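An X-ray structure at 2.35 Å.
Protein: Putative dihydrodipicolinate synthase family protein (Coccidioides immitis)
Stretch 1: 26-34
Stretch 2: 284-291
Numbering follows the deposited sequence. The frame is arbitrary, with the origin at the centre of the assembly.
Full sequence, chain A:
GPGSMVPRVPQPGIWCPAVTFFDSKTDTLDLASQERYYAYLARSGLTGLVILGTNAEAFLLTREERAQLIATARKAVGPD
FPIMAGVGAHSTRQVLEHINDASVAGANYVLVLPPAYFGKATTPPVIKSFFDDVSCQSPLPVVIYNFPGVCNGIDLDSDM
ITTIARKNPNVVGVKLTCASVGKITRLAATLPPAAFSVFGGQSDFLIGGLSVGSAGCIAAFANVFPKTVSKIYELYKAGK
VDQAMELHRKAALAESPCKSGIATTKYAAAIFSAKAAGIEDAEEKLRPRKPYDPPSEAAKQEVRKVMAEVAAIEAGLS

Stretch 1, residues 26-34: TDTLDLASQ
Stretch 2 (284-291) EKLRPRKP

Two short segments, more than 250 residues apart in one chain, are held together by two acidic residues of the first facing two basic residues of the second. The pairing runs antiparallel in order: Asp27 lies nearest Arg289, with their CA atoms 7.4 Å apart, and Asp30 lies nearest Lys285, CA to CA 7.6 Å. Together the segments bury 299 Å², counting both sides, and most of it lies on charged and polar residues, above all Asp27 (82 Å²) and Arg289 (67 Å²).

Asp27 is the centre of the first cluster. Its backbone takes the left-handed values phi 55°, psi 54°, its CA-to-CB bond points toward the second stretch, and chi1 is t (-164°) with chi2 14°. Arg289 begins sideways, with chi1 between wells at -143°, but chi2 and chi3 are both t, so the extended chain brings its guanidinium to Asp27. There Arg289 NE donates to Asp27 OD1 at 2.8 Å, a salt bridge as well as a hydrogen bond, with OD1 at the guanidinium edge, near its plane. Arg289 NH2 donates to the backbone oxygen, Asp27 O, at 3.1 Å. Arginine suits this buried site because its several N-H groups diverge in one plane: two serve the carboxylate and carbonyl of a single residue, while NH1 and NH2 also find partners elsewhere in the structure.

Water completes the coordination of Asp27. One molecule donates to Asp27 OD2 at 2.7 Å and to Lys290 O at 2.9 Å; a second donates to Asp27 OD1 at 2.7 Å and accepts from Lys290 N at 3.1 Å. Both carboxylate oxygens are thereby satisfied, and both backbone polar groups of Lys290 are tied to the aspartate. The Lys290 side chain, exposed, adds packing alone, with CE 3.8 Å from Asp27 OD2. Beyond it the chain turns through a cis peptide into Pro291.

The second cluster is built on a helix start. After the extended backbone of Thr28 and Leu29, Asp30 (phi -104°, psi 87°) occupies the N-cap position, and the helix runs on from Leu31. With chi1 t (179°) and chi2 -10°, Asp30 OD1 accepts from Ser33 N at 3.0 Å, and Asp30 OD2 accepts from Ser33 OG at 2.7 Å. Asp30 O accepts from Gln34 N at 2.9 Å. A short acidic side chain is well suited here, since it reaches forward to the Ser33 amide of the first turn, which has no carbonyl earlier in the helix to bond.

Lys285 lies in the last turn of its helix, before Leu286 leaves helical geometry. Its CA-to-CB bond points toward the first stretch; chi1 is m (-68°) and chi2 to chi4 are all t, so the extended chain ends beside the cap. Lys285 NZ makes a long salt bridge to Asp30 OD2, 3.7 Å, and a weak hydrogen bond to Ser33 OG, 3.4 Å; NZ also bonds elsewhere in the structure. Ser33, buried with chi1 m (-54°), thus lets one hydroxyl donate to the aspartate and accept from the lysine.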

# COMPACT_ATOMS: atom_id res chain seq x y z
N THR A 26 -21.10 6.68 14.91
CA THR A 26 -20.43 7.87 15.41
C THR A 26 -19.46 8.49 14.39
O THR A 26 -18.94 9.59 14.61
CB THR A 26 -19.60 7.55 16.68
OG1 THR A 26 -18.66 6.51 16.37
CG2 THR A 26 -20.49 7.12 17.85
N ASP A 27 -19.19 7.76 13.31
CA ASP A 27 -18.23 8.20 12.29
C ASP A 27 -16.86 8.49 12.89
O ASP A 27 -16.31 9.58 12.72
CB ASP A 27 -18.76 9.43 11.52
CG ASP A 27 -17.98 9.68 10.22
OD1 ASP A 27 -17.22 8.79 9.76
OD2 ASP A 27 -18.13 10.79 9.67
N THR A 28 -16.31 7.52 13.60
CA THR A 28 -15.00 7.63 14.21
C THR A 28 -14.27 6.37 13.84
O THR A 28 -14.89 5.39 13.40
CB THR A 28 -15.09 7.72 15.76
OG1 THR A 28 -15.94 6.66 16.25
CG2 THR A 28 -15.65 9.11 16.23
N LEU A 29 -12.96 6.39 13.97
CA LEU A 29 -12.17 5.20 13.74
C LEU A 29 -12.59 4.09 14.71
O LEU A 29 -12.94 4.36 15.85
CB LEU A 29 -10.70 5.53 13.97
CG LEU A 29 -10.05 6.58 13.08
CD1 LEU A 29 -8.59 6.74 13.49
CD2 LEU A 29 -10.16 6.20 11.61
N ASP A 30 -12.57 2.85 14.26
CA ASP A 30 -12.72 1.72 15.18
C ASP A 30 -11.33 1.09 15.39
O ASP A 30 -10.94 0.16 14.66
CB ASP A 30 -13.70 0.70 14.62
CG ASP A 30 -13.88 -0.52 15.53
OD1 ASP A 30 -13.13 -0.72 16.51
OD2 ASP A 30 -14.79 -1.31 15.23
N LEU A 31 -10.58 1.62 16.35
CA LEU A 31 -9.18 1.24 16.58
C LEU A 31 -9.03 -0.20 17.11
O LEU A 31 -8.09 -0.91 16.73
CB LEU A 31 -8.47 2.27 17.49
CG LEU A 31 -8.39 3.70 16.89
CD1 LEU A 31 -7.84 4.77 17.84
CD2 LEU A 31 -7.66 3.76 15.53
N ALA A 32 -9.97 -0.66 17.94
CA ALA A 32 -9.91 -2.04 18.41
C ALA A 32 -9.98 -3.01 17.22
O ALA A 32 -9.15 -3.93 17.11
CB ALA A 32 -11.02 -2.33 19.46
N SER A 33 -10.94 -2.81 16.32
CA SER A 33 -10.97 -3.66 15.14
C SER A 33 -9.74 -3.45 14.25
O SER A 33 -9.15 -4.42 13.77
CB SER A 33 -12.26 -3.45 14.36
OG SER A 33 -13.35 -3.65 15.25
N GLN A 34 -9.36 -2.19 14.06
CA GLN A 34 -8.21 -1.85 13.24
C GLN A 34 -6.94 -2.56 13.71
O GLN A 34 -6.15 -3.02 12.88
CB GLN A 34 -7.97 -0.33 13.27
CG GLN A 34 -7.05 0.14 12.17
CD GLN A 34 -7.72 0.11 10.82
OE1 GLN A 34 -8.68 0.84 10.56
NE2 GLN A 34 -7.24 -0.74 9.96
N GLU A 284 -20.30 -3.58 8.23
CA GLU A 284 -20.76 -2.24 8.59
C GLU A 284 -19.56 -1.32 8.80
O GLU A 284 -19.60 -0.17 8.39
CB GLU A 284 -21.67 -2.28 9.82
N LYS A 285 -18.49 -1.86 9.38
CA LYS A 285 -17.31 -1.10 9.78
C LYS A 285 -16.44 -0.74 8.60
O LYS A 285 -15.59 0.16 8.70
CB LYS A 285 -16.49 -1.92 10.78
CG LYS A 285 -17.15 -2.14 12.12
CD LYS A 285 -16.51 -3.26 12.91
CE LYS A 285 -17.06 -3.26 14.33
NZ LYS A 285 -16.64 -4.50 15.05
N LEU A 286 -16.64 -1.45 7.50
CA LEU A 286 -15.88 -1.23 6.29
C LEU A 286 -16.70 -0.58 5.16
O LEU A 286 -16.32 -0.65 3.97
CB LEU A 286 -15.19 -2.52 5.85
CG LEU A 286 -14.04 -2.90 6.79
CD1 LEU A 286 -13.63 -4.37 6.63
CD2 LEU A 286 -12.86 -1.97 6.60
N ARG A 287 -17.80 0.06 5.53
CA ARG A 287 -18.39 1.08 4.67
C ARG A 287 -17.38 2.19 4.38
O ARG A 287 -16.55 2.51 5.21
CB ARG A 287 -19.62 1.68 5.33
CG ARG A 287 -20.82 0.75 5.32
CD ARG A 287 -21.95 1.32 6.15
NE ARG A 287 -22.84 0.23 6.56
CZ ARG A 287 -24.12 0.37 6.89
NH1 ARG A 287 -24.70 1.58 6.86
NH2 ARG A 287 -24.83 -0.70 7.24
N PRO A 288 -17.43 2.76 3.18
CA PRO A 288 -16.71 3.99 2.92
C PRO A 288 -17.17 5.08 3.90
O PRO A 288 -18.31 5.04 4.36
CB PRO A 288 -17.12 4.38 1.50
CG PRO A 288 -18.11 3.32 1.04
CD PRO A 288 -18.02 2.17 1.96
N ARG A 289 -16.30 6.02 4.22
CA ARG A 289 -16.67 7.07 5.16
C ARG A 289 -17.76 7.95 4.55
O ARG A 289 -17.73 8.23 3.36
CB ARG A 289 -15.45 7.90 5.59
CG ARG A 289 -15.53 8.29 7.01
CD ARG A 289 -14.55 9.38 7.45
NE ARG A 289 -14.59 9.48 8.91
CZ ARG A 289 -13.61 9.95 9.67
NH1 ARG A 289 -12.50 10.43 9.15
NH2 ARG A 289 -13.77 9.95 10.98
N LYS A 290 -18.73 8.34 5.38
CA LYS A 290 -19.72 9.37 5.06
C LYS A 290 -19.11 10.54 4.31
O LYS A 290 -18.05 11.02 4.69
CB LYS A 290 -20.33 9.90 6.36
CG LYS A 290 -21.75 9.60 6.53
CD LYS A 290 -22.22 9.65 7.98
CE LYS A 290 -21.83 10.91 8.70
NZ LYS A 290 -22.95 11.32 9.59
N PRO A 291 -19.81 11.06 3.28
CA PRO A 291 -21.12 10.67 2.80
C PRO A 291 -21.10 9.64 1.68
O PRO A 291 -22.11 9.44 1.03
CB PRO A 291 -21.66 11.99 2.24
CG PRO A 291 -20.44 12.62 1.65
CD PRO A 291 -19.29 12.23 2.55
O HOH W 1 -16.88 11.40 7.30
O HOH W 2 -18.55 7.02 8.19